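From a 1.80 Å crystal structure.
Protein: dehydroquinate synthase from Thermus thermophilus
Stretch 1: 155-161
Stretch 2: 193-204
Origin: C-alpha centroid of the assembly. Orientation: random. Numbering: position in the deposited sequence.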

# COMPACT_ATOMS: atom_id res chain seq x y z
N GLU A 155 22.51 1.50 15.04
CA GLU A 155 23.87 1.87 15.40
C GLU A 155 23.80 2.72 16.65
O GLU A 155 23.39 3.88 16.59
CB GLU A 155 24.50 2.67 14.26
CG GLU A 155 25.89 3.21 14.57
CD GLU A 155 26.82 2.13 15.07
OE1 GLU A 155 27.04 1.14 14.33
OE2 GLU A 155 27.32 2.27 16.20
N LEU A 156 24.20 2.16 17.78
CA LEU A 156 24.15 2.88 19.05
C LEU A 156 25.00 4.15 19.06
O LEU A 156 24.69 5.10 19.77
CB LEU A 156 24.54 1.94 20.19
CG LEU A 156 23.63 0.71 20.29
CD1 LEU A 156 24.07 -0.19 21.44
CD2 LEU A 156 22.18 1.15 20.48
N ARG A 157 26.07 4.18 18.27
CA ARG A 157 26.90 5.37 18.25
C ARG A 157 26.09 6.57 17.77
O ARG A 157 26.43 7.72 18.01
CB ARG A 157 28.07 5.12 17.31
CG ARG A 157 29.04 6.31 17.25
CD ARG A 157 30.35 5.95 16.55
NE ARG A 157 30.09 5.17 15.34
CZ ARG A 157 29.86 5.85 14.20
NH1 ARG A 157 29.88 7.17 14.20
NH2 ARG A 157 29.61 5.18 13.07
N ALA A 158 24.97 6.30 17.10
CA ALA A 158 24.10 7.37 16.62
C ALA A 158 23.22 7.99 17.71
O ALA A 158 22.75 9.12 17.56
CB ALA A 158 23.23 6.85 15.47
N LEU A 159 22.99 7.26 18.79
CA LEU A 159 22.15 7.75 19.89
C LEU A 159 22.82 8.79 20.78
O LEU A 159 22.15 9.45 21.58
CB LEU A 159 21.70 6.58 20.77
CG LEU A 159 20.83 5.49 20.16
CD1 LEU A 159 20.62 4.39 21.19
CD2 LEU A 159 19.52 6.08 19.71
N LYS A 160 24.13 8.93 20.65
CA LYS A 160 24.87 9.87 21.49
C LYS A 160 24.55 11.35 21.24
O LYS A 160 24.69 12.17 22.15
CB LYS A 160 26.37 9.59 21.34
CG LYS A 160 26.73 8.18 21.80
CD LYS A 160 28.21 7.87 21.64
CE LYS A 160 28.44 6.36 21.72
NZ LYS A 160 29.74 5.94 21.11
N THR A 161 24.12 11.69 20.04
CA THR A 161 23.79 13.07 19.72
C THR A 161 22.31 13.36 19.98
O THR A 161 21.83 14.47 19.77
CB THR A 161 24.09 13.40 18.25
OG1 THR A 161 23.64 14.73 17.96
CG2 THR A 161 23.39 12.41 17.33
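Stretch 2 193-204: TPQSPRLEAFLA

Four leucines make the apolar centre. L203, one helical turn beyond L199, brings its CD1 against two side chains of stretch 1, 3.8 Å from L156 CD2 and 4.0 Å from L159 CD1. L159 CD1 also reaches L199 CD2 at 4.1 Å, so the i to i+4 spacing of L199 and L203 gives one leucine two apolar neighbours. Both L156 and L159 are m,t rotamers with CA-to-CB bonds directed toward stretch 2.

Residues 156-160 have helical phi/psi without the regular helical bonds. The register runs antiparallel: L156 lies nearest E200, with 7.5 Å between their CA atoms, and K160 nearest P194, with CA atoms 5.2 Å apart. Stretch 2 therefore meets the start of stretch 1 with its helix, which begins at L199 and continues past A204, and the end with P194 and Q195 of the T193 to S196 turn. At the helical end, L156 CD1 packs 3.6 Å from E200 CB, using the aliphatic base of an acidic residue.

At the other end the approach is closer to the backbone. P194 CB lies 3.7 Å from L159 O and 4.0 Å from K160 CA. P194 is the second residue of a type I turn, closed by a hydrogen bond from S196 N to T193 O at 2.9 Å. Outermost, K160 CG lies 4.2 Å from Q195 NE2; no hydrogen bond crosses the contact, which rests on packing.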

# COMPACT_ATOMS: atom_id res chain seq x y z
N THR A 193 21.72 5.94 30.03
CA THR A 193 22.09 7.14 29.29
C THR A 193 22.67 6.64 27.98
O THR A 193 23.00 5.46 27.84
CB THR A 193 23.18 7.98 30.02
OG1 THR A 193 24.46 7.36 29.85
CG2 THR A 193 22.86 8.10 31.51
N PRO A 194 22.81 7.54 26.98
CA PRO A 194 23.37 7.12 25.69
C PRO A 194 24.71 6.42 25.83
O PRO A 194 25.11 5.65 24.95
CB PRO A 194 23.48 8.44 24.93
CG PRO A 194 22.30 9.21 25.45
CD PRO A 194 22.37 8.94 26.94
N GLN A 195 25.41 6.68 26.93
CA GLN A 195 26.72 6.07 27.17
C GLN A 195 26.69 4.79 28.01
O GLN A 195 27.66 4.03 28.01
CB GLN A 195 27.67 7.08 27.82
CG GLN A 195 28.12 8.21 26.89
CD GLN A 195 27.03 9.23 26.64
OE1 GLN A 195 26.05 9.32 27.39
NE2 GLN A 195 27.18 10.01 25.57
N SER A 196 25.59 4.56 28.72
CA SER A 196 25.47 3.37 29.57
C SER A 196 25.95 2.11 28.85
O SER A 196 25.40 1.73 27.82
CB SER A 196 24.02 3.17 30.01
OG SER A 196 23.60 4.19 30.90
N PRO A 197 26.99 1.46 29.38
CA PRO A 197 27.51 0.25 28.74
C PRO A 197 26.50 -0.90 28.69
O PRO A 197 26.63 -1.81 27.87
CB PRO A 197 28.74 -0.09 29.58
CG PRO A 197 28.38 0.44 30.93
CD PRO A 197 27.76 1.77 30.60
N ARG A 198 25.48 -0.84 29.54
CA ARG A 198 24.47 -1.89 29.57
C ARG A 198 23.27 -1.55 28.66
O ARG A 198 22.31 -2.31 28.58
CB ARG A 198 23.98 -2.12 31.00
CG ARG A 198 22.98 -1.10 31.52
CD ARG A 198 22.67 -1.36 32.99
NE ARG A 198 21.52 -0.61 33.48
CZ ARG A 198 20.25 -0.96 33.27
NH1 ARG A 198 19.96 -2.06 32.58
NH2 ARG A 198 19.27 -0.22 33.76
N LEU A 199 23.35 -0.41 27.98
CA LEU A 199 22.27 0.02 27.10
C LEU A 199 21.97 -0.98 25.98
O LEU A 199 20.81 -1.30 25.72
CB LEU A 199 22.58 1.39 26.49
CG LEU A 199 21.49 1.94 25.55
CD1 LEU A 199 20.20 2.13 26.32
CD2 LEU A 199 21.95 3.27 24.95
N GLU A 200 23.02 -1.46 25.32
CA GLU A 200 22.82 -2.41 24.22
C GLU A 200 21.94 -3.59 24.63
O GLU A 200 20.97 -3.91 23.95
CB GLU A 200 24.17 -2.93 23.71
CG GLU A 200 24.07 -4.13 22.78
CD GLU A 200 25.41 -4.58 22.22
OE1 GLU A 200 25.57 -5.79 21.97
OE2 GLU A 200 26.30 -3.72 22.02
N ALA A 201 22.28 -4.24 25.74
CA ALA A 201 21.51 -5.38 26.23
C ALA A 201 20.08 -4.99 26.60
O ALA A 201 19.14 -5.76 26.39
CB ALA A 201 22.22 -6.01 27.43
N PHE A 202 19.92 -3.79 27.16
CA PHE A 202 18.60 -3.31 27.56
C PHE A 202 17.72 -3.12 26.32
O PHE A 202 16.58 -3.57 26.29
CB PHE A 202 18.71 -1.98 28.30
CG PHE A 202 17.38 -1.43 28.75
CD1 PHE A 202 16.86 -1.76 30.00
CD2 PHE A 202 16.64 -0.62 27.90
CE1 PHE A 202 15.61 -1.29 30.40
CE2 PHE A 202 15.38 -0.14 28.29
CZ PHE A 202 14.87 -0.48 29.54
N LEU A 203 18.26 -2.45 25.31
CA LEU A 203 17.48 -2.22 24.08
C LEU A 203 17.13 -3.51 23.36
O LEU A 203 16.01 -3.67 22.86
CB LEU A 203 18.24 -1.26 23.15
CG LEU A 203 18.29 0.19 23.63
CD1 LEU A 203 19.15 1.03 22.70
CD2 LEU A 203 16.88 0.77 23.71
N ALA A 204 18.08 -4.44 23.32
CA ALA A 204 17.84 -5.73 22.67
C ALA A 204 16.73 -6.45 23.42
O ALA A 204 15.88 -7.10 22.81
CB ALA A 204 19.11 -6.56 22.67